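PDB 7BVT: hypothetical sugar ABC-transporter sugar binding protein from Arthrobacter globiformis, which probably serves as the extracellular solute-binding component of an ABC transporter, binding the cyclic tetrasaccharide cyclic alpha-maltosyl-(1→6)-maltose for uptake. Local coordinates for residues T163-L168 with P283-G288. Numbering follows the deposited sequence.
Sequences TTWDEL and PYPSDG
Trp165 lays one face of its indole against the ring of Pro285, the two side chains lying side by side and pointing the same way. The first torsion sets CG anti to the carbonyl carbon (chi1 -69°), which carries the ring from the first turn of the helix across the backbone of residues 283-285. CG itself sits over the Tyr284-Pro285 peptide, 4.0 Å from Pro285 N. Pro283 O lies at the pyrrole edge, in the ring plane, 3.1 Å from Trp165 NE1. NE1 is also hydrogen-bonded to the side chain of Gln207, in helix 195-207. Further out, CE2 meets Pro285 CD at 3.5 Å, and the benzo ring receives Pro285 CG 3.5 Å from its centroid and 9° off the normal, a CH-pi contact over the face. Tyr233 of helix 225-239 also stacks with the indole.

The backbones join beside this ring. Tyr284 N donates to Thr163 O at 3.3 Å, nearly straight at 162° but from above the carbonyl plane. Tyr284 O takes a weak bond from Trp165 N and a CA-H...O contact from Thr164 CA, 3.0 Å away. A water accepts from both Asp166 N and Ser286 N, adding an indirect link.

Thr164 fixes the helix start: its OG1, turned between backbone N and carbonyl carbon, accepts from Glu167 N at 3.0 Å. Glu167 OE1 in turn receives Thr163 N and OG1 from one face of its carboxylate.

The arrangement is an N-capped helix start packed on the loop joining strands 277-280 and 292-301, within a bacterial solute-binding protein fold.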
ATOM      1  N   THR A 163      17.281 -12.846  -3.173  1.00 17.40           N
ATOM      2  CA  THR A 163      17.549 -11.421  -2.861  1.00 19.14           C
ATOM      3  C   THR A 163      17.530 -10.596  -4.146  1.00 17.43           C
ATOM      4  O   THR A 163      17.348  -9.392  -3.997  1.00 20.76           O
ATOM      5  CB  THR A 163      18.851 -11.199  -2.101  1.00 20.18           C
ATOM      6  OG1 THR A 163      19.926 -11.532  -2.969  1.00 23.20           O
ATOM      7  CG2 THR A 163      18.890 -12.026  -0.842  1.00 20.05           C
ATOM      8  N   THR A 164      17.689 -11.224  -5.307  1.00 17.73           N
ATOM      9  CA  THR A 164      17.685 -10.561  -6.607  1.00 17.79           C
ATOM     10  C   THR A 164      16.618 -11.167  -7.536  1.00 15.09           C
ATOM     11  O   THR A 164      16.178 -12.278  -7.324  1.00 15.62           O
ATOM     12  CB  THR A 164      19.061 -10.615  -7.278  1.00 18.06           C
ATOM     13  OG1 THR A 164      19.312 -11.973  -7.660  1.00 19.48           O
ATOM     14  CG2 THR A 164      20.159 -10.102  -6.384  1.00 20.55           C
ATOM     15  N   TRP A 165      16.300 -10.470  -8.623  1.00 15.93           N
ATOM     16  CA  TRP A 165      15.403 -11.031  -9.673  1.00 15.83           C
ATOM     17  C   TRP A 165      15.997 -12.323 -10.233  1.00 15.99           C
ATOM     18  O   TRP A 165      15.282 -13.262 -10.414  1.00 17.30           O
ATOM     19  CB  TRP A 165      15.206 -10.016 -10.772  1.00 16.45           C
ATOM     20  CG  TRP A 165      14.394  -8.825 -10.363  1.00 15.22           C
ATOM     21  CD1 TRP A 165      13.897  -8.519  -9.123  1.00 16.11           C
ATOM     22  CD2 TRP A 165      13.966  -7.782 -11.246  1.00 16.13           C
ATOM     23  NE1 TRP A 165      13.182  -7.351  -9.196  1.00 16.10           N
ATOM     24  CE2 TRP A 165      13.203  -6.891 -10.478  1.00 15.88           C
ATOM     25  CE3 TRP A 165      14.078  -7.558 -12.616  1.00 17.44           C
ATOM     26  CZ2 TRP A 165      12.622  -5.740 -11.025  1.00 17.31           C
ATOM     27  CZ3 TRP A 165      13.480  -6.436 -13.162  1.00 17.26           C
ATOM     28  CH2 TRP A 165      12.773  -5.540 -12.376  1.00 16.72           C
ATOM     29  N   ASP A 166      17.305 -12.330 -10.442  1.00 19.18           N
ATOM     30  CA  ASP A 166      17.949 -13.529 -11.020  1.00 19.74           C
ATOM     31  C   ASP A 166      17.856 -14.695 -10.039  1.00 17.76           C
ATOM     32  O   ASP A 166      17.604 -15.789 -10.465  1.00 18.35           O
ATOM     33  CB  ASP A 166      19.397 -13.199 -11.395  1.00 20.09           C
ATOM     34  CG  ASP A 166      19.524 -12.611 -12.787  1.00 22.84           C
ATOM     35  OD1 ASP A 166      18.518 -12.499 -13.474  1.00 25.30           O
ATOM     36  OD2 ASP A 166      20.625 -12.185 -13.122  1.00 27.08           O
ATOM     37  N   GLU A 167      18.050 -14.459  -8.760  1.00 18.59           N
ATOM     38  CA  GLU A 167      17.904 -15.498  -7.736  1.00 17.43           C
ATOM     39  C   GLU A 167      16.477 -16.016  -7.713  1.00 17.90           C
ATOM     40  O   GLU A 167      16.255 -17.165  -7.526  1.00 17.69           O
ATOM     41  CB  GLU A 167      18.347 -14.988  -6.372  1.00 18.30           C
ATOM     42  CG  GLU A 167      19.850 -14.845  -6.283  1.00 18.19           C
ATOM     43  CD  GLU A 167      20.387 -14.281  -5.004  1.00 21.99           C
ATOM     44  OE1 GLU A 167      19.609 -14.153  -4.039  1.00 22.29           O
ATOM     45  OE2 GLU A 167      21.566 -13.944  -4.972  1.00 25.12           O
ATOM     46  N   LEU A 168      15.480 -15.136  -7.841  1.00 17.25           N
ATOM     47  CA  LEU A 168      14.079 -15.553  -7.781  1.00 16.74           C
ATOM     48  C   LEU A 168      13.804 -16.403  -9.008  1.00 18.18           C
ATOM     49  O   LEU A 168      13.121 -17.405  -8.873  1.00 17.15           O
ATOM     50  CB  LEU A 168      13.162 -14.331  -7.663  1.00 18.31           C
ATOM     51  CG  LEU A 168      11.660 -14.594  -7.703  1.00 18.82           C
ATOM     52  CD1 LEU A 168      10.873 -13.422  -7.087  1.00 19.45           C
ATOM     53  CD2 LEU A 168      11.188 -14.794  -9.124  1.00 25.92           C
ATOM     54  N   PRO A 283      12.713  -9.141  -3.693  1.00 16.52           N
ATOM     55  CA  PRO A 283      13.943  -9.242  -4.488  1.00 16.81           C
ATOM     56  C   PRO A 283      14.030  -8.137  -5.532  1.00 16.13           C
ATOM     57  O   PRO A 283      13.015  -7.813  -6.157  1.00 16.56           O
ATOM     58  CB  PRO A 283      13.874 -10.599  -5.148  1.00 16.59           C
ATOM     59  CG  PRO A 283      13.038 -11.412  -4.161  1.00 17.95           C
ATOM     60  CD  PRO A 283      12.017 -10.428  -3.629  1.00 16.85           C
ATOM     61  N   TYR A 284      15.233  -7.603  -5.732  1.00 16.06           N
ATOM     62  CA  TYR A 284      15.462  -6.468  -6.659  1.00 17.19           C
ATOM     63  C   TYR A 284      16.639  -6.736  -7.572  1.00 18.97           C
ATOM     64  O   TYR A 284      17.466  -7.615  -7.298  1.00 21.27           O
ATOM     65  CB  TYR A 284      15.608  -5.159  -5.901  1.00 18.60           C
ATOM     66  CG  TYR A 284      16.822  -4.990  -5.021  1.00 20.79           C
ATOM     67  CD1 TYR A 284      16.848  -5.479  -3.723  1.00 25.38           C
ATOM     68  CD2 TYR A 284      17.891  -4.241  -5.457  1.00 24.27           C
ATOM     69  CE1 TYR A 284      17.939  -5.238  -2.889  1.00 30.16           C
ATOM     70  CE2 TYR A 284      18.999  -4.018  -4.650  1.00 30.40           C
ATOM     71  CZ  TYR A 284      19.013  -4.501  -3.354  1.00 35.14           C
ATOM     72  OH  TYR A 284      20.088  -4.223  -2.542  1.00 40.26           O
ATOM     73  N   PRO A 285      16.751  -6.020  -8.701  1.00 19.38           N
ATOM     74  CA  PRO A 285      17.728  -6.428  -9.699  1.00 22.80           C
ATOM     75  C   PRO A 285      19.101  -6.010  -9.204  1.00 27.14           C
ATOM     76  O   PRO A 285      19.250  -5.033  -8.462  1.00 25.60           O
ATOM     77  CB  PRO A 285      17.330  -5.710 -10.996  1.00 25.19           C
ATOM     78  CG  PRO A 285      16.140  -4.853 -10.681  1.00 22.67           C
ATOM     79  CD  PRO A 285      15.886  -4.958  -9.190  1.00 19.72           C
ATOM     80  N   SER A 286      20.101  -6.790  -9.573  1.00 26.60           N
ATOM     81  CA  SER A 286      21.491  -6.407  -9.279  1.00 29.31           C
ATOM     82  C   SER A 286      21.760  -5.023  -9.913  1.00 27.26           C
ATOM     83  O   SER A 286      22.480  -4.292  -9.342  1.00 33.97           O
ATOM     84  CB  SER A 286      22.394  -7.497  -9.761  1.00 33.29           C
ATOM     85  OG  SER A 286      22.461  -7.407 -11.157  1.00 37.75           O
ATOM     86  N   ASP A 287      21.118  -4.644 -11.027  1.00 35.27           N
ATOM     87  CA  ASP A 287      21.328  -3.328 -11.692  1.00 34.24           C
ATOM     88  C   ASP A 287      20.385  -2.251 -11.129  1.00 37.38           C
ATOM     89  O   ASP A 287      20.229  -1.196 -11.796  1.00 38.15           O
ATOM     90  CB  ASP A 287      21.231  -3.445 -13.216  1.00 36.69           C
ATOM     91  CG  ASP A 287      19.896  -3.819 -13.839  1.00 43.40           C
ATOM     92  OD1 ASP A 287      18.820  -3.773 -13.152  1.00 38.72           O
ATOM     93  OD2 ASP A 287      19.935  -4.113 -15.060  1.00 43.75           O
ATOM     94  N   GLY A 288      19.741  -2.489  -9.981  1.00 28.28           N
ATOM     95  CA  GLY A 288      18.654  -1.614  -9.535  1.00 24.62           C
ATOM     96  C   GLY A 288      18.741  -1.305  -8.063  1.00 26.46           C
ATOM     97  O   GLY A 288      19.839  -1.199  -7.495  1.00 25.94           O
TER
HETATM   98  O   HOH W   1      18.999  -9.595 -10.892  1.00 10.62           O